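Local structure of PlyP35 (Listeria phage P35, 6S3Y) at residues V13-D18 / H64-V69; P20-S25 / S44-G49; R29-K32 / K36-L39; T48-D53 / S57-I62. The protein probably binds the Listeria cell wall through its C-terminal part, the region modelled here, so that the phage endolysin is held on the wall it hydrolyses. All coordinates share one frame; numbering follows the deposited sequence.

Interaction 1 (V13-D18 / H64-V69); sequences VGYFQD and HSMAKV
Met66, incorporated as selenomethionine, reaches across to Gly14 and Tyr15 of strand 6-17 and makes the whole contact from its own side. Its CB bond points toward the strand, where Gly14 has no side chain, and CG continues to SE. With chi2 169° and chi3 180° the chain is fully extended and its end reaches the strand. SE is the first atom to touch it, 4.2 Å from Gly14 CA and 3.7 Å from Tyr15 N. The terminal CE then ends 3.8 Å from Tyr15 CD2, at the rim of the ring and close to its plane. The selenium itself stands 5.4 Å from the ring centroid and 82° off the ring normal, a Met-aromatic contact made at the edge. Phe22 and His85 also touch the Met66 side chain, while Tyr15 meets the ring of Tyr134. The short 3-10 turn 64-66 thereby packs against strand 6-17, consistent with the SH3-like fold expected of this family. All three touching residues are buried, and selenium, standing where the natural residue has sulfur, meets an aromatic edge together with its methyl group: dispersion and shape hold the two segments together, without a directional polar bond.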
loop_
_atom_site.group_PDB
_atom_site.type_symbol
_atom_site.label_atom_id
_atom_site.label_comp_id
_atom_site.label_asym_id
_atom_site.label_seq_id
_atom_site.Cartn_x
_atom_site.Cartn_y
_atom_site.Cartn_z
ATOM N N VAL A 13 -2.211 -3.894 -6.660
ATOM C CA VAL A 13 -0.815 -3.334 -6.669
ATOM C C VAL A 13 -0.178 -3.401 -5.274
ATOM O O VAL A 13 -0.920 -3.489 -4.239
ATOM C CB VAL A 13 -0.800 -1.890 -7.193
ATOM C CG1 VAL A 13 -1.458 -1.790 -8.570
ATOM C CG2 VAL A 13 -1.452 -0.920 -6.201
ATOM N N GLY A 14 1.154 -3.380 -5.257
ATOM C CA GLY A 14 1.984 -2.986 -4.096
ATOM C C GLY A 14 2.400 -1.536 -4.222
ATOM O O GLY A 14 2.519 -1.020 -5.353
ATOM N N TYR A 15 2.661 -0.882 -3.092
ATOM C CA TYR A 15 2.834 0.586 -3.030
ATOM C C TYR A 15 4.321 0.897 -2.829
ATOM O O TYR A 15 4.847 0.635 -1.746
ATOM C CB TYR A 15 1.906 1.144 -1.945
ATOM C CG TYR A 15 0.473 0.822 -2.248
ATOM C CD1 TYR A 15 -0.267 1.607 -3.116
ATOM C CD2 TYR A 15 -0.104 -0.328 -1.740
ATOM C CE1 TYR A 15 -1.566 1.266 -3.440
ATOM C CE2 TYR A 15 -1.413 -0.675 -2.059
ATOM C CZ TYR A 15 -2.141 0.127 -2.913
ATOM O OH TYR A 15 -3.418 -0.216 -3.260
ATOM N N PHE A 16 4.966 1.394 -3.876
ATOM C CA PHE A 16 6.380 1.850 -3.846
ATOM C C PHE A 16 6.351 3.362 -3.643
ATOM O O PHE A 16 6.146 4.108 -4.624
ATOM C CB PHE A 16 7.083 1.390 -5.121
ATOM C CG PHE A 16 8.574 1.574 -5.193
ATOM C CD1 PHE A 16 9.422 0.925 -4.303
ATOM C CD2 PHE A 16 9.129 2.345 -6.196
ATOM C CE1 PHE A 16 10.796 1.041 -4.433
ATOM C CE2 PHE A 16 10.508 2.470 -6.319
ATOM C CZ PHE A 16 11.327 1.812 -5.438
ATOM N N GLN A 17 6.429 3.791 -2.386
ATOM C CA GLN A 17 6.156 5.198 -1.973
ATOM C C GLN A 17 7.458 5.994 -1.950
ATOM O O GLN A 17 8.535 5.370 -1.855
ATOM C CB GLN A 17 5.468 5.208 -0.592
ATOM C CG GLN A 17 4.137 4.461 -0.529
ATOM C CD GLN A 17 3.100 5.018 -1.487
ATOM O OE1 GLN A 17 2.855 4.461 -2.568
ATOM N NE2 GLN A 17 2.504 6.138 -1.104
ATOM N N ASP A 18 7.378 7.326 -2.002
ATOM C CA ASP A 18 8.581 8.200 -1.995
ATOM C C ASP A 18 9.180 8.258 -0.584
ATOM O O ASP A 18 10.293 8.791 -0.455
ATOM C CB ASP A 18 8.276 9.582 -2.578
ATOM C CG ASP A 18 7.243 10.403 -1.824
ATOM O OD1 ASP A 18 6.561 9.862 -0.945
ATOM O OD2 ASP A 18 7.114 11.593 -2.148
ATOM N N HIS A 64 7.287 -4.610 3.755
ATOM C CA HIS A 64 7.951 -5.937 3.628
ATOM C C HIS A 64 6.955 -6.994 3.145
ATOM O O HIS A 64 7.369 -7.874 2.368
ATOM C CB HIS A 64 8.618 -6.335 4.941
ATOM C CG HIS A 64 7.673 -6.779 5.993
ATOM N ND1 HIS A 64 6.822 -5.908 6.687
ATOM C CD2 HIS A 64 7.414 -8.007 6.446
ATOM C CE1 HIS A 64 6.100 -6.596 7.538
ATOM N NE2 HIS A 64 6.446 -7.879 7.419
ATOM N N SER A 65 5.683 -6.917 3.558
ATOM C CA SER A 65 4.677 -7.959 3.195
ATOM C C SER A 65 4.240 -7.819 1.742
ATOM O O SER A 65 3.570 -8.685 1.220
ATOM C CB SER A 65 3.534 -7.957 4.164
ATOM O OG SER A 65 2.831 -6.724 4.132
HETATM N N MSE A 66 4.623 -6.728 1.053
HETATM C CA MSE A 66 4.312 -6.561 -0.361
HETATM C C MSE A 66 5.463 -7.005 -1.280
HETATM O O MSE A 66 5.376 -6.828 -2.500
HETATM C CB MSE A 66 3.927 -5.117 -0.648
HETATM C CG MSE A 66 2.765 -4.662 0.173
HETATM SE SE MSE A 66 2.535 -2.765 0.044
HETATM C CE MSE A 66 0.978 -2.537 1.209
ATOM N N ALA A 67 6.521 -7.591 -0.719
ATOM C CA ALA A 67 7.662 -8.023 -1.508
ATOM C C ALA A 67 8.125 -9.399 -1.040
ATOM O O ALA A 67 8.528 -9.536 0.113
ATOM C CB ALA A 67 8.805 -7.032 -1.424
ATOM N N LYS A 68 8.087 -10.374 -1.938
ATOM C CA LYS A 68 8.508 -11.770 -1.683
ATOM C C LYS A 68 9.913 -11.939 -2.269
ATOM O O LYS A 68 10.043 -11.867 -3.499
ATOM C CB LYS A 68 7.462 -12.705 -2.316
ATOM C CG LYS A 68 7.675 -14.187 -2.093
ATOM C CD LYS A 68 6.654 -15.020 -2.874
ATOM C CE LYS A 68 6.769 -14.782 -4.371
ATOM N NZ LYS A 68 5.832 -15.595 -5.177
ATOM N N VAL A 69 10.916 -12.125 -1.427
ATOM C CA VAL A 69 12.342 -12.250 -1.857
ATOM C C VAL A 69 12.565 -13.681 -2.410
ATOM O O VAL A 69 12.304 -14.629 -1.684
ATOM C CB VAL A 69 13.315 -11.969 -0.692
ATOM C CG1 VAL A 69 14.753 -12.241 -1.092
ATOM C CG2 VAL A 69 13.210 -10.578 -0.171
#

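Interaction 2 (P20-S25 / S44-G49); sequences PQFLNS and SHWYTG
Pro20 presses CB, CA and its following peptide onto one face of the Trp46 indole. CB stands over the five-membered ring, 3.9 Å from the centroid and 17° off the normal, a CH-pi contact. On the same face the carbonyl O of Pro20 comes to 3.3 Å from Trp46 CE2, and Gln21 N lies 3.5 Å from Trp46 CH2, so the peptide between the two residues spreads over the six-membered ring. The CB bond of Trp46 points toward the loop, and chi1 -66° sets CG anti to the carbonyl carbon, beside the backbone N. The ring end of Phe22 comes nearer than its CB bond suggests: CE2 is 3.8 Å from Trp46 CZ2. The two rings meet obliquely, their planes at 44°. Within the loop, Ser25 OG bonds to Gln21 O at 2.8 Å. The loop between strands 6-17 and 27-32 thus lays a peptide and a CH-pi contact on a strand tryptophan, joining it to strand 46-53 in what is probably an SH3-like domain. Around the contact, Tyr63 of strand 56-63 meets the Trp46 ring edge-to-face, Tyr61 of the same strand touches Pro20, and Trp89 of strand 78-89 meets Phe22.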
loop_
_atom_site.group_PDB
_atom_site.type_symbol
_atom_site.label_atom_id
_atom_site.label_comp_id
_atom_site.label_asym_id
_atom_site.label_seq_id
_atom_site.Cartn_x
_atom_site.Cartn_y
_atom_site.Cartn_z
ATOM N N PRO A 20 9.227 5.827 3.450
ATOM C CA PRO A 20 8.825 4.581 4.106
ATOM C C PRO A 20 7.674 4.797 5.108
ATOM O O PRO A 20 7.826 4.464 6.260
ATOM C CB PRO A 20 10.107 4.129 4.797
ATOM C CG PRO A 20 10.782 5.435 5.166
ATOM C CD PRO A 20 10.458 6.385 4.038
ATOM N N GLN A 21 6.550 5.320 4.624
ATOM C CA GLN A 21 5.348 5.611 5.444
ATOM C C GLN A 21 4.151 5.604 4.488
ATOM O O GLN A 21 4.334 5.917 3.299
ATOM C CB GLN A 21 5.510 6.952 6.198
ATOM C CG GLN A 21 5.918 8.127 5.303
ATOM C CD GLN A 21 6.376 9.434 5.933
ATOM O OE1 GLN A 21 7.486 9.555 6.441
ATOM N NE2 GLN A 21 5.547 10.468 5.800
ATOM N N PHE A 22 2.965 5.257 4.993
ATOM C CA PHE A 22 1.715 5.244 4.211
ATOM C C PHE A 22 1.032 6.607 4.226
ATOM O O PHE A 22 0.312 6.901 3.262
ATOM C CB PHE A 22 0.847 4.117 4.736
ATOM C CG PHE A 22 1.373 2.755 4.384
ATOM C CD1 PHE A 22 1.379 2.314 3.064
ATOM C CD2 PHE A 22 1.874 1.931 5.361
ATOM C CE1 PHE A 22 1.841 1.055 2.756
ATOM C CE2 PHE A 22 2.337 0.671 5.051
ATOM C CZ PHE A 22 2.304 0.232 3.750
ATOM N N LEU A 23 1.238 7.407 5.264
ATOM C CA LEU A 23 0.631 8.767 5.401
ATOM C C LEU A 23 1.591 9.796 4.791
ATOM O O LEU A 23 2.811 9.698 5.072
ATOM C CB LEU A 23 0.397 9.049 6.893
ATOM C CG LEU A 23 -0.120 10.447 7.252
ATOM C CD1 LEU A 23 -1.532 10.647 6.820
ATOM C CD2 LEU A 23 0.004 10.751 8.746
ATOM N N ASN A 24 1.061 10.763 4.027
ATOM C CA ASN A 24 1.804 11.933 3.497
ATOM C C ASN A 24 2.936 11.442 2.585
ATOM O O ASN A 24 4.036 12.007 2.659
ATOM C CB ASN A 24 2.372 12.843 4.611
ATOM C CG ASN A 24 1.280 13.490 5.436
ATOM O OD1 ASN A 24 0.238 13.859 4.900
ATOM N ND2 ASN A 24 1.503 13.589 6.735
ATOM N N SER A 25 2.697 10.400 1.802
ATOM C CA SER A 25 3.658 9.858 0.814
ATOM C C SER A 25 2.967 9.762 -0.546
ATOM O O SER A 25 1.760 9.613 -0.597
ATOM C CB SER A 25 4.244 8.540 1.259
ATOM O OG SER A 25 3.243 7.526 1.339
ATOM N N SER A 44 13.276 -3.024 9.468
ATOM C CA SER A 44 12.555 -4.282 9.794
ATOM C C SER A 44 11.289 -4.419 8.948
ATOM O O SER A 44 10.923 -5.545 8.665
ATOM C CB SER A 44 12.231 -4.380 11.259
ATOM O OG SER A 44 11.445 -3.274 11.627
ATOM N N HIS A 45 10.641 -3.330 8.542
ATOM C CA HIS A 45 9.304 -3.346 7.907
ATOM C C HIS A 45 9.349 -2.877 6.450
ATOM O O HIS A 45 8.295 -2.968 5.799
ATOM C CB HIS A 45 8.313 -2.545 8.761
ATOM C CG HIS A 45 7.875 -3.281 9.982
ATOM N ND1 HIS A 45 8.756 -3.631 10.989
ATOM C CD2 HIS A 45 6.661 -3.734 10.372
ATOM C CE1 HIS A 45 8.105 -4.291 11.937
ATOM N NE2 HIS A 45 6.826 -4.369 11.579
ATOM N N TRP A 46 10.470 -2.396 5.940
ATOM C CA TRP A 46 10.511 -1.726 4.617
ATOM C C TRP A 46 11.714 -2.180 3.800
ATOM O O TRP A 46 12.775 -2.500 4.367
ATOM C CB TRP A 46 10.517 -0.205 4.745
ATOM C CG TRP A 46 9.258 0.363 5.320
ATOM C CD1 TRP A 46 8.938 0.455 6.645
ATOM C CD2 TRP A 46 8.138 0.895 4.587
ATOM N NE1 TRP A 46 7.693 0.993 6.776
ATOM C CE2 TRP A 46 7.175 1.279 5.536
ATOM C CE3 TRP A 46 7.856 1.078 3.231
ATOM C CZ2 TRP A 46 5.962 1.861 5.172
ATOM C CZ3 TRP A 46 6.656 1.646 2.870
ATOM C CH2 TRP A 46 5.730 2.048 3.829
ATOM N N TYR A 47 11.520 -2.170 2.484
ATOM C CA TYR A 47 12.540 -2.303 1.429
ATOM C C TYR A 47 12.646 -0.939 0.768
ATOM O O TYR A 47 11.671 -0.176 0.779
ATOM C CB TYR A 47 12.170 -3.395 0.410
ATOM C CG TYR A 47 12.283 -4.797 0.933
ATOM C CD1 TYR A 47 13.484 -5.476 0.883
ATOM C CD2 TYR A 47 11.203 -5.442 1.512
ATOM C CE1 TYR A 47 13.605 -6.764 1.389
ATOM C CE2 TYR A 47 11.313 -6.721 2.037
ATOM C CZ TYR A 47 12.516 -7.383 1.972
ATOM O OH TYR A 47 12.667 -8.630 2.513
ATOM N N THR A 48 13.791 -0.665 0.154
ATOM C CA THR A 48 13.964 0.499 -0.727
ATOM C C THR A 48 14.518 0.013 -2.060
ATOM O O THR A 48 15.035 -1.094 -2.116
ATOM C CB THR A 48 14.836 1.574 -0.063
ATOM O OG1 THR A 48 14.853 2.728 -0.907
ATOM C CG2 THR A 48 16.247 1.108 0.192
ATOM N N GLY A 49 14.394 0.828 -3.092
ATOM C CA GLY A 49 15.043 0.596 -4.382
ATOM C C GLY A 49 14.990 1.838 -5.229
ATOM O O GLY A 49 14.469 2.873 -4.748
#

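Interaction 3 (R29-K32 / K36-L39); sequences RQWK and KVKL
The indole of Trp31 receives Val37 on one face and Arg29, from its own strand, on the opposite one. Val37 CG1 sits over the centre of the six-membered ring, 3.5 Å from the centroid and only 7° off the normal, a CH-pi contact over the face. All six ring carbons are almost equally far from this methyl, the shortest distance being 3.7 Å to both Trp31 CZ2 and CE2. On the other side the CB of Arg29 stands 3.6 Å above the plane, offset toward the rim. Leu39 closes on the edge, its CD2 being 4.3 Å from Trp31 CH2. The first torsion of Val37, -63°, sets CG1 opposite the carbonyl carbon and directs this branch at the ring. The two segments follow each other closely in the chain, yet their strands do not pair with each other: strand 27-32 pairs with strand 6-17, and strand 36-41 with strands 46-53 and 78-89. Trp31 packs between them, its side chain and that of Val37 approaching from opposite directions, an arrangement consistent with the SH3-like fold expected of this family. Ile62 of strand 56-63 and Ile82 of strand 78-89 add further apolar contacts to Trp31, and Phe16 of strand 6-17 stacks on its ring.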
loop_
_atom_site.group_PDB
_atom_site.type_symbol
_atom_site.label_atom_id
_atom_site.label_comp_id
_atom_site.label_asym_id
_atom_site.label_seq_id
_atom_site.Cartn_x
_atom_site.Cartn_y
_atom_site.Cartn_z
ATOM N N ARG A 29 5.880 4.112 -7.694
ATOM C CA ARG A 29 5.260 3.056 -8.532
ATOM C C ARG A 29 4.101 2.422 -7.756
ATOM O O ARG A 29 4.221 2.253 -6.530
ATOM C CB ARG A 29 6.238 1.930 -8.893
ATOM C CG ARG A 29 7.379 2.362 -9.794
ATOM C CD ARG A 29 6.984 2.635 -11.217
ATOM N NE ARG A 29 8.147 2.929 -12.054
ATOM C CZ ARG A 29 8.645 4.140 -12.262
ATOM N NH1 ARG A 29 8.111 5.201 -11.693
ATOM N NH2 ARG A 29 9.673 4.327 -13.065
ATOM N N GLN A 30 3.046 2.043 -8.466
ATOM C CA GLN A 30 2.028 1.090 -8.011
ATOM C C GLN A 30 2.222 -0.145 -8.872
ATOM O O GLN A 30 1.669 -0.203 -9.975
ATOM C CB GLN A 30 0.659 1.775 -8.047
ATOM C CG GLN A 30 0.501 2.762 -6.900
ATOM C CD GLN A 30 -0.859 3.397 -6.806
ATOM O OE1 GLN A 30 -1.791 3.014 -7.499
ATOM N NE2 GLN A 30 -0.956 4.419 -5.964
ATOM N N TRP A 31 3.036 -1.068 -8.385
ATOM C CA TRP A 31 3.468 -2.258 -9.137
ATOM C C TRP A 31 2.364 -3.316 -9.081
ATOM O O TRP A 31 2.017 -3.768 -7.967
ATOM C CB TRP A 31 4.772 -2.817 -8.565
ATOM C CG TRP A 31 6.034 -2.113 -8.972
ATOM C CD1 TRP A 31 6.390 -1.638 -10.201
ATOM C CD2 TRP A 31 7.180 -1.904 -8.124
ATOM N NE1 TRP A 31 7.657 -1.120 -10.164
ATOM C CE2 TRP A 31 8.175 -1.294 -8.909
ATOM C CE3 TRP A 31 7.456 -2.192 -6.780
ATOM C CZ2 TRP A 31 9.419 -0.951 -8.394
ATOM C CZ3 TRP A 31 8.691 -1.873 -6.274
ATOM C CH2 TRP A 31 9.656 -1.265 -7.072
ATOM N N LYS A 32 1.915 -3.766 -10.253
ATOM C CA LYS A 32 0.940 -4.875 -10.386
ATOM C C LYS A 32 1.460 -6.102 -9.635
ATOM O O LYS A 32 2.688 -6.380 -9.681
ATOM C CB LYS A 32 0.717 -5.178 -11.873
ATOM C CG LYS A 32 -0.480 -6.071 -12.150
ATOM C CD LYS A 32 -0.742 -6.253 -13.634
ATOM C CE LYS A 32 0.461 -6.791 -14.390
ATOM N NZ LYS A 32 0.182 -6.981 -15.833
ATOM N N LYS A 36 8.370 -8.264 -11.034
ATOM C CA LYS A 36 9.703 -8.638 -10.511
ATOM C C LYS A 36 10.560 -7.370 -10.418
ATOM O O LYS A 36 10.572 -6.583 -11.377
ATOM C CB LYS A 36 10.346 -9.731 -11.372
ATOM C CG LYS A 36 9.550 -11.032 -11.313
ATOM C CD LYS A 36 10.272 -12.203 -11.916
ATOM C CE LYS A 36 9.507 -13.466 -11.605
ATOM N NZ LYS A 36 10.321 -14.619 -11.993
ATOM N N VAL A 37 11.235 -7.193 -9.276
ATOM C CA VAL A 37 11.971 -5.934 -8.973
ATOM C C VAL A 37 13.275 -6.281 -8.283
ATOM O O VAL A 37 13.468 -7.444 -7.808
ATOM C CB VAL A 37 11.098 -4.996 -8.108
ATOM C CG1 VAL A 37 9.839 -4.567 -8.842
ATOM C CG2 VAL A 37 10.719 -5.616 -6.769
ATOM N N LYS A 38 14.143 -5.269 -8.165
ATOM C CA LYS A 38 15.351 -5.352 -7.319
ATOM C C LYS A 38 15.185 -4.339 -6.175
ATOM O O LYS A 38 14.800 -3.197 -6.444
ATOM C CB LYS A 38 16.592 -5.080 -8.167
ATOM C CG LYS A 38 17.921 -5.179 -7.384
ATOM C CD LYS A 38 19.152 -4.767 -8.173
ATOM C CE LYS A 38 19.141 -3.316 -8.621
ATOM N NZ LYS A 38 20.132 -3.081 -9.688
ATOM N N LEU A 39 15.473 -4.771 -4.957
ATOM C CA LEU A 39 15.240 -3.982 -3.731
ATOM C C LEU A 39 16.440 -4.185 -2.804
ATOM O O LEU A 39 17.197 -5.135 -3.006
ATOM C CB LEU A 39 13.943 -4.439 -3.043
ATOM C CG LEU A 39 12.641 -4.167 -3.788
ATOM C CD1 LEU A 39 11.472 -4.841 -3.096
ATOM C CD2 LEU A 39 12.339 -2.695 -3.970
#

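Interaction 4 (T48-D53 / S57-I62); sequences TGVVKD and SVRGYI
A beta hairpin, strand 46-53 returning as strand 56-63, gives this contact its form: five antiparallel bridges run from Thr48 with Tyr61 to Lys52 with Ser57. The hydrogen-bonded pairs are Gly49 with Gly60 and Val51 with Val58, each closed by two backbone bonds; Val58 N to Val51 O, at 2.8 Å, is the shortest of these four. At the Thr48 end the backbone pattern is reinforced by a side chain. With its OG1 opposite the backbone N (chi1 -174°), Thr48 donates to Gly60 O over 2.7 Å and accepts from Arg59 NH1 over 3.0 Å. The arginine bond is nearly straight, 163° at the hydrogen, and OG1 lies in the guanidinium plane. Gly60 O is gripped twice, by Thr48 OG1 and Gly49 N, which reach it from opposite faces of its plane. Arg59 bends at chi3, -63°, bringing its guanidinium across Thr48 and Val50; one face of that group lies against Val50 CG2, 3.5 Å from NH2. Thr48 OG1 also stands over a face of the Tyr61 ring, 3.5 Å from CE2. On the face opposite Thr48, Val50 and Arg59, Val51 and Val58 meet Val28 of strand 27-32. Asp53 forms a salt bridge with Arg29 of that strand, while Thr48 bonds through its backbone to Thr40 of strand 36-41.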
loop_
_atom_site.group_PDB
_atom_site.type_symbol
_atom_site.label_atom_id
_atom_site.label_comp_id
_atom_site.label_asym_id
_atom_site.label_seq_id
_atom_site.Cartn_x
_atom_site.Cartn_y
_atom_site.Cartn_z
ATOM N N THR A 48 13.791 -0.665 0.154
ATOM C CA THR A 48 13.964 0.499 -0.727
ATOM C C THR A 48 14.518 0.013 -2.060
ATOM O O THR A 48 15.035 -1.094 -2.116
ATOM C CB THR A 48 14.836 1.574 -0.063
ATOM O OG1 THR A 48 14.853 2.728 -0.907
ATOM C CG2 THR A 48 16.247 1.108 0.192
ATOM N N GLY A 49 14.394 0.828 -3.092
ATOM C CA GLY A 49 15.043 0.596 -4.382
ATOM C C GLY A 49 14.990 1.838 -5.229
ATOM O O GLY A 49 14.469 2.873 -4.748
ATOM N N VAL A 50 15.500 1.724 -6.452
ATOM C CA VAL A 50 15.544 2.834 -7.419
ATOM C C VAL A 50 14.875 2.374 -8.714
ATOM O O VAL A 50 14.984 1.201 -9.046
ATOM C CB VAL A 50 17.006 3.256 -7.607
ATOM C CG1 VAL A 50 17.166 4.261 -8.725
ATOM C CG2 VAL A 50 17.545 3.841 -6.308
ATOM N N VAL A 51 14.185 3.299 -9.377
ATOM C CA VAL A 51 13.596 3.135 -10.730
ATOM C C VAL A 51 14.029 4.356 -11.557
ATOM O O VAL A 51 14.547 5.343 -10.964
ATOM C CB VAL A 51 12.075 3.032 -10.502
ATOM C CG1 VAL A 51 11.431 4.352 -10.304
ATOM C CG2 VAL A 51 11.370 1.992 -11.281
ATOM N N LYS A 52 13.815 4.316 -12.859
ATOM C CA LYS A 52 14.117 5.457 -13.765
ATOM C C LYS A 52 12.821 6.157 -14.136
ATOM O O LYS A 52 11.941 5.476 -14.662
ATOM C CB LYS A 52 14.799 4.973 -15.053
ATOM C CG LYS A 52 16.046 4.139 -14.850
ATOM C CD LYS A 52 17.176 4.835 -14.108
ATOM C CE LYS A 52 18.214 5.483 -15.011
ATOM N NZ LYS A 52 17.667 6.683 -15.692
ATOM N N ASP A 53 12.703 7.453 -13.862
ATOM C CA ASP A 53 11.662 8.329 -14.460
ATOM C C ASP A 53 12.371 9.201 -15.499
ATOM O O ASP A 53 13.029 10.192 -15.095
ATOM C CB ASP A 53 10.922 9.158 -13.410
ATOM C CG ASP A 53 9.952 8.376 -12.537
ATOM O OD1 ASP A 53 9.559 7.249 -12.901
ATOM O OD2 ASP A 53 9.547 8.937 -11.514
ATOM N N SER A 57 17.168 8.783 -11.811
ATOM C CA SER A 57 17.007 7.718 -10.797
ATOM C C SER A 57 16.151 8.267 -9.651
ATOM O O SER A 57 16.524 9.303 -9.096
ATOM C CB SER A 57 18.317 7.234 -10.271
ATOM O OG SER A 57 18.843 6.257 -11.114
ATOM N N VAL A 58 15.080 7.573 -9.281
ATOM C CA VAL A 58 14.150 7.995 -8.199
ATOM C C VAL A 58 14.043 6.842 -7.203
ATOM O O VAL A 58 13.932 5.678 -7.626
ATOM C CB VAL A 58 12.784 8.396 -8.764
ATOM C CG1 VAL A 58 12.142 7.276 -9.543
ATOM C CG2 VAL A 58 11.865 8.852 -7.655
ATOM N N ARG A 59 14.140 7.156 -5.910
ATOM C CA ARG A 59 14.145 6.149 -4.830
ATOM C C ARG A 59 12.710 5.950 -4.336
ATOM O O ARG A 59 11.967 6.930 -4.217
ATOM C CB ARG A 59 15.084 6.562 -3.693
ATOM C CG ARG A 59 15.114 5.568 -2.549
ATOM C CD ARG A 59 16.332 5.721 -1.661
ATOM N NE ARG A 59 17.573 5.472 -2.375
ATOM C CZ ARG A 59 18.094 4.281 -2.606
ATOM N NH1 ARG A 59 17.480 3.173 -2.240
ATOM N NH2 ARG A 59 19.223 4.201 -3.284
ATOM N N GLY A 60 12.361 4.718 -4.010
ATOM C CA GLY A 60 11.092 4.409 -3.345
ATOM C C GLY A 60 11.266 3.406 -2.230
ATOM O O GLY A 60 12.380 2.873 -2.037
ATOM N N TYR A 61 10.163 3.173 -1.518
ATOM C CA TYR A 61 10.103 2.317 -0.322
ATOM C C TYR A 61 8.830 1.474 -0.409
ATOM O O TYR A 61 7.761 2.033 -0.675
ATOM C CB TYR A 61 10.092 3.192 0.939
ATOM C CG TYR A 61 11.301 4.082 1.065
ATOM C CD1 TYR A 61 11.338 5.329 0.466
ATOM C CD2 TYR A 61 12.414 3.658 1.759
ATOM C CE1 TYR A 61 12.471 6.141 0.546
ATOM C CE2 TYR A 61 13.543 4.453 1.876
ATOM C CZ TYR A 61 13.573 5.699 1.257
ATOM O OH TYR A 61 14.664 6.510 1.311
ATOM N N ILE A 62 8.937 0.189 -0.107
ATOM C CA ILE A 62 7.764 -0.703 -0.148
ATOM C C ILE A 62 7.762 -1.589 1.090
ATOM O O ILE A 62 8.824 -2.091 1.501
ATOM C CB ILE A 62 7.718 -1.487 -1.485
ATOM C CG1 ILE A 62 6.445 -2.328 -1.566
ATOM C CG2 ILE A 62 8.964 -2.320 -1.691
ATOM C CD1 ILE A 62 6.070 -2.730 -2.984
#

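Three of the four contacts rest on packing of side chains and, in interaction 2, of a peptide; the fourth rests on a regular backbone pattern. Interaction 1 is wholly buried, while interactions 2 and 3 are partly so; interaction 4 runs from a buried end near Thr48 to an exposed tip. Interactions 2 and 4 both use strand 46-53: Trp46 meets the loop, and residues from Thr48 on pair with strand 56-63. Strands 6-17 and 27-32 connect interactions 1 and 3 through backbone bonds, and Gln17 O links interaction 1 to Tyr61 of interaction 4. The Arg29–Asp53 salt bridge joins interactions 3 and 4, whereas interactions 1 to 3 meet through apolar and aromatic contacts.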